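Long-range contact in tRNA delta(2)-isopentenylpyrophosphate transferase (PDB 3EXA), which probably transfers a dimethylallyl group from dimethylallyl diphosphate to adenosine 37 of tRNAs that read codons beginning with uridine: residues I117-E128 / R160-L171. Residues are numbered along the deposited sequence; the frame is centred on the assembly and turned at random.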
loop_
_atom_site.group_PDB
_atom_site.type_symbol
_atom_site.label_atom_id
_atom_site.label_comp_id
_atom_site.label_asym_id
_atom_site.label_seq_id
_atom_site.Cartn_x
_atom_site.Cartn_y
_atom_site.Cartn_z
ATOM N N ILE A 117 3.731 -1.598 1.371
ATOM C CA ILE A 117 3.026 -2.439 0.412
ATOM C C ILE A 117 1.738 -1.756 -0.047
ATOM O O ILE A 117 0.755 -1.710 0.691
ATOM C CB ILE A 117 2.670 -3.824 1.018
ATOM C CG1 ILE A 117 3.945 -4.630 1.302
ATOM C CG2 ILE A 117 1.780 -4.596 0.056
ATOM C CD1 ILE A 117 4.739 -4.167 2.522
ATOM N N ARG A 118 1.753 -1.221 -1.265
ATOM C CA ARG A 118 0.584 -0.543 -1.824
ATOM C C ARG A 118 0.222 -1.098 -3.198
ATOM O O ARG A 118 1.084 -1.558 -3.949
ATOM C CB ARG A 118 0.834 0.966 -1.930
ATOM C CG ARG A 118 -0.327 1.745 -2.544
ATOM C CD ARG A 118 -0.035 3.241 -2.597
ATOM N NE ARG A 118 1.225 3.522 -3.284
ATOM C CZ ARG A 118 1.435 3.336 -4.585
ATOM N NH1 ARG A 118 2.621 3.618 -5.113
ATOM N NH2 ARG A 118 0.461 2.879 -5.362
ATOM N N ALA A 119 -1.066 -1.047 -3.515
ATOM C CA ALA A 119 -1.572 -1.536 -4.789
ATOM C C ALA A 119 -1.352 -0.510 -5.902
ATOM O O ALA A 119 -1.740 0.652 -5.780
ATOM C CB ALA A 119 -3.059 -1.870 -4.668
ATOM N N ASP A 120 -0.728 -0.961 -6.986
ATOM C CA ASP A 120 -0.440 -0.119 -8.141
ATOM C C ASP A 120 -1.730 0.523 -8.662
ATOM O O ASP A 120 -2.675 -0.180 -9.020
ATOM C CB ASP A 120 0.212 -0.973 -9.235
ATOM C CG ASP A 120 0.755 -0.148 -10.384
ATOM O OD1 ASP A 120 1.495 -0.710 -11.225
ATOM O OD2 ASP A 120 0.447 1.061 -10.454
ATOM N N GLU A 121 -1.769 1.853 -8.695
ATOM C CA GLU A 121 -2.948 2.563 -9.180
ATOM C C GLU A 121 -3.235 2.240 -10.652
ATOM O O GLU A 121 -4.361 2.405 -11.127
ATOM C CB GLU A 121 -2.785 4.086 -9.007
ATOM C CG GLU A 121 -1.597 4.717 -9.745
ATOM C CD GLU A 121 -0.266 4.491 -9.038
ATOM O OE1 GLU A 121 0.793 4.662 -9.689
ATOM O OE2 GLU A 121 -0.274 4.153 -7.832
ATOM N N ASP A 122 -2.220 1.767 -11.370
ATOM C CA ASP A 122 -2.388 1.438 -12.778
ATOM C C ASP A 122 -3.195 0.166 -13.007
ATOM O O ASP A 122 -4.053 0.122 -13.892
ATOM C CB ASP A 122 -1.027 1.314 -13.470
ATOM C CG ASP A 122 -0.218 2.597 -13.402
ATOM O OD1 ASP A 122 -0.819 3.693 -13.442
ATOM O OD2 ASP A 122 1.020 2.507 -13.318
ATOM N N TYR A 123 -2.929 -0.866 -12.211
ATOM C CA TYR A 123 -3.652 -2.126 -12.351
ATOM C C TYR A 123 -5.128 -1.923 -12.043
ATOM O O TYR A 123 -6.000 -2.533 -12.670
ATOM C CB TYR A 123 -3.073 -3.183 -11.411
ATOM C CG TYR A 123 -3.734 -4.538 -11.536
ATOM C CD1 TYR A 123 -4.508 -5.055 -10.502
ATOM C CD2 TYR A 123 -3.571 -5.311 -12.685
ATOM C CE1 TYR A 123 -5.099 -6.311 -10.608
ATOM C CE2 TYR A 123 -4.161 -6.566 -12.804
ATOM C CZ TYR A 123 -4.921 -7.062 -11.764
ATOM O OH TYR A 123 -5.494 -8.310 -11.872
ATOM N N ARG A 124 -5.409 -1.065 -11.068
ATOM C CA ARG A 124 -6.791 -0.802 -10.707
ATOM C C ARG A 124 -7.435 -0.118 -11.904
ATOM O O ARG A 124 -8.571 -0.425 -12.275
ATOM C CB ARG A 124 -6.864 0.097 -9.475
ATOM C CG ARG A 124 -8.217 0.079 -8.789
ATOM C CD ARG A 124 -8.795 1.477 -8.676
ATOM N NE ARG A 124 -9.294 1.751 -7.327
ATOM C CZ ARG A 124 -8.519 1.941 -6.263
ATOM N NH1 ARG A 124 -7.199 1.893 -6.378
ATOM N NH2 ARG A 124 -9.061 2.180 -5.081
ATOM N N HIS A 125 -6.697 0.807 -12.513
ATOM C CA HIS A 125 -7.183 1.520 -13.690
ATOM C C HIS A 125 -7.457 0.489 -14.792
ATOM O O HIS A 125 -8.441 0.589 -15.525
ATOM C CB HIS A 125 -6.128 2.520 -14.169
ATOM C CG HIS A 125 -6.545 3.328 -15.361
ATOM N ND1 HIS A 125 -5.638 3.851 -16.256
ATOM C CD2 HIS A 125 -7.768 3.720 -15.796
ATOM C CE1 HIS A 125 -6.281 4.528 -17.192
ATOM N NE2 HIS A 125 -7.576 4.463 -16.934
ATOM N N GLU A 126 -6.577 -0.505 -14.898
ATOM C CA GLU A 126 -6.710 -1.559 -15.901
ATOM C C GLU A 126 -7.995 -2.356 -15.712
ATOM O O GLU A 126 -8.682 -2.668 -16.681
ATOM C CB GLU A 126 -5.507 -2.496 -15.818
ATOM C CG GLU A 126 -5.546 -3.693 -16.750
ATOM C CD GLU A 126 -4.326 -4.579 -16.573
ATOM O OE1 GLU A 126 -3.193 -4.051 -16.655
ATOM O OE2 GLU A 126 -4.500 -5.801 -16.355
ATOM N N LEU A 127 -8.310 -2.689 -14.464
ATOM C CA LEU A 127 -9.515 -3.451 -14.176
ATOM C C LEU A 127 -10.776 -2.643 -14.459
ATOM O O LEU A 127 -11.754 -3.171 -14.991
ATOM C CB LEU A 127 -9.532 -3.914 -12.721
ATOM C CG LEU A 127 -8.408 -4.876 -12.342
ATOM C CD1 LEU A 127 -8.496 -5.193 -10.863
ATOM C CD2 LEU A 127 -8.509 -6.136 -13.181
ATOM N N GLU A 128 -10.764 -1.361 -14.111
ATOM C CA GLU A 128 -11.935 -0.535 -14.345
ATOM C C GLU A 128 -12.200 -0.454 -15.841
ATOM O O GLU A 128 -13.341 -0.607 -16.282
ATOM C CB GLU A 128 -11.734 0.850 -13.718
ATOM C CG GLU A 128 -11.617 0.753 -12.189
ATOM C CD GLU A 128 -11.259 2.061 -11.514
ATOM O OE1 GLU A 128 -10.387 2.789 -12.034
ATOM O OE2 GLU A 128 -11.833 2.352 -10.442
ATOM N N ARG A 160 -17.244 -3.726 -7.743
ATOM C CA ARG A 160 -16.358 -3.005 -6.843
ATOM C C ARG A 160 -15.614 -3.988 -5.947
ATOM O O ARG A 160 -14.407 -3.859 -5.728
ATOM C CB ARG A 160 -17.156 -2.026 -5.980
ATOM C CG ARG A 160 -16.363 -0.788 -5.634
ATOM C CD ARG A 160 -16.036 -0.033 -6.910
ATOM N NE ARG A 160 -14.688 0.530 -6.891
ATOM C CZ ARG A 160 -14.168 1.245 -7.882
ATOM N NH1 ARG A 160 -14.879 1.487 -8.979
ATOM N NH2 ARG A 160 -12.937 1.718 -7.776
ATOM N N ARG A 161 -16.343 -4.973 -5.436
ATOM C CA ARG A 161 -15.768 -5.986 -4.564
ATOM C C ARG A 161 -14.927 -6.985 -5.367
ATOM O O ARG A 161 -14.021 -7.616 -4.830
ATOM C CB ARG A 161 -16.886 -6.704 -3.805
ATOM C CG ARG A 161 -16.415 -7.682 -2.746
ATOM C CD ARG A 161 -17.600 -8.205 -1.940
ATOM N NE ARG A 161 -17.227 -9.284 -1.025
ATOM C CZ ARG A 161 -18.062 -9.852 -0.159
ATOM N NH1 ARG A 161 -19.325 -9.445 -0.083
ATOM N NH2 ARG A 161 -17.636 -10.828 0.632
ATOM N N VAL A 162 -15.227 -7.123 -6.656
ATOM C CA VAL A 162 -14.467 -8.026 -7.511
ATOM C C VAL A 162 -13.141 -7.360 -7.857
ATOM O O VAL A 162 -12.104 -8.012 -7.901
ATOM C CB VAL A 162 -15.244 -8.357 -8.801
ATOM C CG1 VAL A 162 -14.350 -9.105 -9.789
ATOM C CG2 VAL A 162 -16.463 -9.199 -8.454
ATOM N N ILE A 163 -13.162 -6.059 -8.096
ATOM C CA ILE A 163 -11.916 -5.367 -8.400
ATOM C C ILE A 163 -10.987 -5.451 -7.187
ATOM O O ILE A 163 -9.781 -5.621 -7.324
ATOM C CB ILE A 163 -12.167 -3.886 -8.745
ATOM C CG1 ILE A 163 -12.751 -3.790 -10.157
ATOM C CG2 ILE A 163 -10.872 -3.085 -8.618
ATOM C CD1 ILE A 163 -13.095 -2.403 -10.587
ATOM N N ARG A 164 -11.565 -5.321 -6.000
ATOM C CA ARG A 164 -10.798 -5.381 -4.763
ATOM C C ARG A 164 -10.089 -6.729 -4.644
ATOM O O ARG A 164 -8.915 -6.795 -4.289
ATOM C CB ARG A 164 -11.740 -5.165 -3.578
ATOM C CG ARG A 164 -11.183 -5.581 -2.228
ATOM C CD ARG A 164 -10.038 -4.691 -1.775
ATOM N NE ARG A 164 -10.315 -4.086 -0.473
ATOM C CZ ARG A 164 -10.614 -4.769 0.629
ATOM N NH1 ARG A 164 -10.681 -6.096 0.604
ATOM N NH2 ARG A 164 -10.852 -4.124 1.763
ATOM N N ALA A 165 -10.810 -7.804 -4.946
ATOM C CA ALA A 165 -10.251 -9.152 -4.868
ATOM C C ALA A 165 -9.073 -9.340 -5.817
ATOM O O ALA A 165 -8.066 -9.945 -5.455
ATOM C CB ALA A 165 -11.328 -10.181 -5.178
ATOM N N LEU A 166 -9.203 -8.826 -7.034
ATOM C CA LEU A 166 -8.138 -8.967 -8.013
ATOM C C LEU A 166 -6.906 -8.138 -7.643
ATOM O O LEU A 166 -5.784 -8.511 -7.981
ATOM C CB LEU A 166 -8.642 -8.574 -9.409
ATOM C CG LEU A 166 -9.830 -9.380 -9.979
ATOM C CD1 LEU A 166 -10.454 -8.641 -11.161
ATOM C CD2 LEU A 166 -9.363 -10.761 -10.401
ATOM N N GLU A 167 -7.099 -7.019 -6.947
ATOM C CA GLU A 167 -5.954 -6.193 -6.574
ATOM C C GLU A 167 -5.184 -6.861 -5.443
ATOM O O GLU A 167 -3.955 -6.860 -5.433
ATOM C CB GLU A 167 -6.386 -4.791 -6.118
ATOM C CG GLU A 167 -7.160 -3.953 -7.132
ATOM C CD GLU A 167 -7.362 -2.513 -6.659
ATOM O OE1 GLU A 167 -6.414 -1.711 -6.769
ATOM O OE2 GLU A 167 -8.456 -2.181 -6.161
ATOM N N ILE A 168 -5.918 -7.419 -4.486
ATOM C CA ILE A 168 -5.299 -8.091 -3.353
ATOM C C ILE A 168 -4.457 -9.270 -3.831
ATOM O O ILE A 168 -3.358 -9.506 -3.322
ATOM C CB ILE A 168 -6.355 -8.591 -2.354
ATOM C CG1 ILE A 168 -6.981 -7.390 -1.625
ATOM C CG2 ILE A 168 -5.723 -9.565 -1.372
ATOM C CD1 ILE A 168 -8.044 -7.755 -0.584
ATOM N N ILE A 169 -4.969 -9.996 -4.822
ATOM C CA ILE A 169 -4.277 -11.158 -5.383
ATOM C C ILE A 169 -2.991 -10.728 -6.077
ATOM O O ILE A 169 -1.931 -11.332 -5.876
ATOM C CB ILE A 169 -5.195 -11.919 -6.384
ATOM C CG1 ILE A 169 -6.356 -12.565 -5.615
ATOM C CG2 ILE A 169 -4.390 -12.964 -7.161
ATOM C CD1 ILE A 169 -7.441 -13.197 -6.483
ATOM N N LYS A 170 -3.089 -9.677 -6.886
ATOM C CA LYS A 170 -1.938 -9.142 -7.603
ATOM C C LYS A 170 -0.848 -8.722 -6.613
ATOM O O LYS A 170 0.326 -8.674 -6.963
ATOM C CB LYS A 170 -2.353 -7.935 -8.453
ATOM C CG LYS A 170 -1.228 -7.354 -9.312
ATOM C CD LYS A 170 -1.204 -5.821 -9.257
ATOM C CE LYS A 170 -0.856 -5.306 -7.855
ATOM N NZ LYS A 170 -1.070 -3.834 -7.700
ATOM N N LEU A 171 -1.232 -8.409 -5.380
ATOM C CA LEU A 171 -0.240 -8.017 -4.390
ATOM C C LEU A 171 0.638 -9.195 -4.001
ATOM O O LEU A 171 1.854 -9.059 -3.890
ATOM C CB LEU A 171 -0.909 -7.457 -3.139
ATOM C CG LEU A 171 -1.211 -5.960 -3.165
ATOM C CD1 LEU A 171 -1.922 -5.578 -1.877
ATOM C CD2 LEU A 171 0.084 -5.167 -3.308
HETATM O O HOH W 1 -5.189 0.644 -5.401
HETATM O O HOH W 2 -4.309 -2.615 -7.745
#
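Lys170 lays its aliphatic chain across one face of the Tyr123 ring, a CH-pi contact with CD 3.9 Å from the ring centroid and 27° off its normal. The lysine, CG anti to the backbone N, bends twice to carry NZ to the start of helix 121-128. There NZ lies 3.5 Å from Asp120 CB, while Asp120 OD2 caps the helix by accepting from Asp122 N. A glycine in place of Tyr123 would probably open a gap beneath the lysine methylenes and free that chain to turn.

One turn earlier, Glu167 sets OE1 against the stem of Arg124, 3.2 Å from Arg124 CG, with OE2 over one face of the guanidinium. Their planes are 65° apart, and the long salt bridge from Glu167 OE1 to Arg124 NH1 (3.7 Å) is purely electrostatic; Arg124 NH2 bonds to Gly115 O of the second subunit. Two waters donate to Glu167 OE1, one also to Asp120 O. Leu127 CD1 packs on Leu166 CB at 3.7 Å.

These roughly antiparallel helices, inclined at 141°, belong to a helical insert far from the chain's centre. Their pairing illustrates how an apolar seam can hold buried charge: water and Arg124 probably stabilise Glu167 as an anion.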